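Local coordinates for dihydroxyacetone kinase (Citrobacter freundii, PDB 1UN8), which phosphorylates dihydroxyacetone with ATP to give dihydroxyacetone phosphate, working as a homodimer with divalent metal ions, at residues H148-A153 with H220-A225. Residues are numbered along the deposited sequence; the frame is centred on the assembly and turned at random.
Sequences HPRGIA and HGEPGA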
ATOM      1  N   HIS A 148     -29.501  -6.014  -0.041  1.00 53.64           N
ATOM      2  CA  HIS A 148     -28.339  -6.889   0.024  1.00 51.28           C
ATOM      3  C   HIS A 148     -27.037  -6.138   0.272  1.00 49.61           C
ATOM      4  O   HIS A 148     -26.343  -5.767  -0.674  1.00 49.38           O
ATOM      5  CB  HIS A 148     -28.230  -7.677  -1.275  1.00 49.99           C
ATOM      6  CG  HIS A 148     -29.479  -8.422  -1.623  1.00 49.46           C
ATOM      7  ND1 HIS A 148     -29.952  -9.475  -0.869  1.00 47.96           N
ATOM      8  CD2 HIS A 148     -30.367  -8.251  -2.630  1.00 49.22           C
ATOM      9  CE1 HIS A 148     -31.078  -9.919  -1.399  1.00 48.73           C
ATOM     10  NE2 HIS A 148     -31.352  -9.193  -2.468  1.00 48.35           N
ATOM     11  N   PRO A 149     -26.685  -5.914   1.551  1.00 48.29           N
ATOM     12  CA  PRO A 149     -25.452  -5.201   1.910  1.00 45.97           C
ATOM     13  C   PRO A 149     -24.248  -5.859   1.252  1.00 44.16           C
ATOM     14  O   PRO A 149     -24.084  -7.075   1.292  1.00 44.50           O
ATOM     15  CB  PRO A 149     -25.399  -5.325   3.433  1.00 46.42           C
ATOM     16  CG  PRO A 149     -26.842  -5.453   3.815  1.00 47.93           C
ATOM     17  CD  PRO A 149     -27.390  -6.376   2.759  1.00 46.83           C
ATOM     18  N   ARG A 150     -23.400  -5.051   0.643  1.00 42.69           N
ATOM     19  CA  ARG A 150     -22.225  -5.586  -0.008  1.00 41.39           C
ATOM     20  C   ARG A 150     -21.280  -6.147   1.035  1.00 40.05           C
ATOM     21  O   ARG A 150     -21.257  -5.689   2.173  1.00 38.51           O
ATOM     22  CB  ARG A 150     -21.507  -4.490  -0.787  1.00 40.95           C
ATOM     23  CG  ARG A 150     -22.294  -3.911  -1.926  1.00 39.85           C
ATOM     24  CD  ARG A 150     -21.763  -2.535  -2.279  1.00 40.99           C
ATOM     25  NE  ARG A 150     -22.473  -1.947  -3.407  1.00 41.79           N
ATOM     26  CZ  ARG A 150     -22.310  -0.696  -3.817  1.00 43.75           C
ATOM     27  NH1 ARG A 150     -21.459   0.107  -3.185  1.00 43.99           N
ATOM     28  NH2 ARG A 150     -22.997  -0.249  -4.858  1.00 43.41           N
ATOM     29  N   GLY A 151     -20.509  -7.150   0.630  1.00 40.19           N
ATOM     30  CA  GLY A 151     -19.533  -7.744   1.519  1.00 39.00           C
ATOM     31  C   GLY A 151     -18.175  -7.142   1.191  1.00 39.62           C
ATOM     32  O   GLY A 151     -17.720  -7.201   0.047  1.00 37.16           O
ATOM     33  N   ILE A 152     -17.536  -6.556   2.201  1.00 39.66           N
ATOM     34  CA  ILE A 152     -16.232  -5.939   2.025  1.00 38.29           C
ATOM     35  C   ILE A 152     -15.207  -6.406   3.079  1.00 38.69           C
ATOM     36  O   ILE A 152     -15.266  -7.530   3.542  1.00 40.96           O
ATOM     37  CB  ILE A 152     -16.384  -4.392   2.027  1.00 38.96           C
ATOM     38  CG1 ILE A 152     -16.958  -3.927   3.377  1.00 38.16           C
ATOM     39  CG2 ILE A 152     -17.298  -3.961   0.845  1.00 36.15           C
ATOM     40  CD1 ILE A 152     -17.940  -2.792   3.265  1.00 36.83           C
ATOM     41  N   ALA A 153     -14.294  -5.529   3.474  1.00 37.46           N
ATOM     42  CA  ALA A 153     -13.232  -5.869   4.415  1.00 39.86           C
ATOM     43  C   ALA A 153     -13.571  -6.778   5.598  1.00 40.60           C
ATOM     44  O   ALA A 153     -12.831  -7.713   5.895  1.00 40.56           O
ATOM     45  CB  ALA A 153     -12.570  -4.597   4.922  1.00 39.23           C
ATOM     46  N   HIS A 220     -15.381  -2.857  -5.991  1.00 37.99           N
ATOM     47  CA  HIS A 220     -15.271  -3.152  -7.412  1.00 39.45           C
ATOM     48  C   HIS A 220     -15.461  -1.819  -8.122  1.00 39.03           C
ATOM     49  O   HIS A 220     -15.593  -1.758  -9.334  1.00 39.42           O
ATOM     50  CB  HIS A 220     -16.330  -4.168  -7.860  1.00 39.62           C
ATOM     51  CG  HIS A 220     -16.203  -5.504  -7.193  1.00 41.37           C
ATOM     52  ND1 HIS A 220     -17.065  -5.929  -6.205  1.00 39.81           N
ATOM     53  CD2 HIS A 220     -15.271  -6.480  -7.325  1.00 39.83           C
ATOM     54  CE1 HIS A 220     -16.667  -7.106  -5.756  1.00 40.14           C
ATOM     55  NE2 HIS A 220     -15.581  -7.462  -6.418  1.00 38.56           N
ATOM     56  N   GLY A 221     -15.466  -0.748  -7.335  1.00 40.05           N
ATOM     57  CA  GLY A 221     -15.645   0.580  -7.885  1.00 38.85           C
ATOM     58  C   GLY A 221     -17.097   0.992  -7.988  1.00 39.45           C
ATOM     59  O   GLY A 221     -17.399   2.046  -8.519  1.00 40.09           O
ATOM     60  N   GLU A 222     -18.001   0.169  -7.473  1.00 39.49           N
ATOM     61  CA  GLU A 222     -19.425   0.477  -7.524  1.00 40.81           C
ATOM     62  C   GLU A 222     -19.748   1.839  -6.891  1.00 40.59           C
ATOM     63  O   GLU A 222     -19.057   2.295  -5.987  1.00 40.54           O
ATOM     64  CB  GLU A 222     -20.240  -0.600  -6.785  1.00 43.22           C
ATOM     65  CG  GLU A 222     -20.058  -2.045  -7.253  1.00 42.48           C
ATOM     66  CD  GLU A 222     -18.998  -2.793  -6.459  1.00 44.29           C
ATOM     67  OE1 GLU A 222     -19.130  -4.035  -6.325  1.00 42.82           O
ATOM     68  OE2 GLU A 222     -18.032  -2.144  -5.981  1.00 43.68           O
ATOM     69  N   PRO A 223     -20.822   2.493  -7.355  1.00 40.68           N
ATOM     70  CA  PRO A 223     -21.245   3.795  -6.832  1.00 40.94           C
ATOM     71  C   PRO A 223     -21.435   3.700  -5.330  1.00 40.49           C
ATOM     72  O   PRO A 223     -21.952   2.698  -4.834  1.00 41.73           O
ATOM     73  CB  PRO A 223     -22.576   4.039  -7.545  1.00 38.72           C
ATOM     74  CG  PRO A 223     -22.380   3.346  -8.840  1.00 40.10           C
ATOM     75  CD  PRO A 223     -21.709   2.058  -8.446  1.00 40.17           C
ATOM     76  N   GLY A 224     -21.028   4.742  -4.616  1.00 39.06           N
ATOM     77  CA  GLY A 224     -21.176   4.747  -3.177  1.00 39.92           C
ATOM     78  C   GLY A 224     -22.530   5.265  -2.716  1.00 41.59           C
ATOM     79  O   GLY A 224     -23.472   5.385  -3.509  1.00 41.92           O
ATOM     80  N   ALA A 225     -22.627   5.585  -1.430  1.00 41.70           N
ATOM     81  CA  ALA A 225     -23.879   6.074  -0.864  1.00 43.35           C
ATOM     82  C   ALA A 225     -24.016   7.600  -0.886  1.00 44.03           C
ATOM     83  O   ALA A 225     -25.132   8.114  -0.843  1.00 44.66           O
ATOM     84  CB  ALA A 225     -24.038   5.564   0.572  1.00 41.03           C
TER
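Arg150 reaches across to the 220-225 loop and grips the carbonyl oxygen of Pro223 end-on with both terminal nitrogens. Arg150 NH1 and Arg150 NH2 each stand 3.1 Å from Pro223 O, and the oxygen lies almost exactly in the guanidinium plane. The NH2 donor comes in the carbonyl plane, whereas NH1 is tilted from it; both bonds are somewhat bent. An extended chain from CG to NE gives Arg150 the length to span backbones whose closest CA atoms, those of Arg150 and Glu222, are 10.1 Å apart. Glu222 passes over one guanidinium face in the opposite direction, meeting it with its methylene: Glu222 CB lies over the face, offset toward the rim, 3.4 Å from Arg150 NH2. A bend at chi2 (94°) turns the Glu222 carboxylate back along its own loop to His220, with its plane only 20° from that of the guanidinium. There Glu222 OE1 takes a bond from His220 ND1 at 2.8 Å, and Glu222 OE2 one from the backbone His220 N at 2.7 Å, both on the syn side but out of the carboxylate plane. Two bonds thus hold the carboxylate at the edge of the imidazole of His220, the active-site residue that forms the tele-hemiaminal intermediate with the substrate. The ring of His220 also meets that of His61, and those of Tyr111 and Phe83 edge-to-face. Within the DhaK region the contact joins the loop between strand 132-137 and helix 155-167 to the active-site loop between strands 213-215 and 226-228. Arg150 NE lies 4.9 Å from Glu222 OE1, too far for a direct bond; the arginine holds the loop through a backbone carbonyl, and its charge probably adds only longer-range attraction to the carboxylate that probably helps to orient His220.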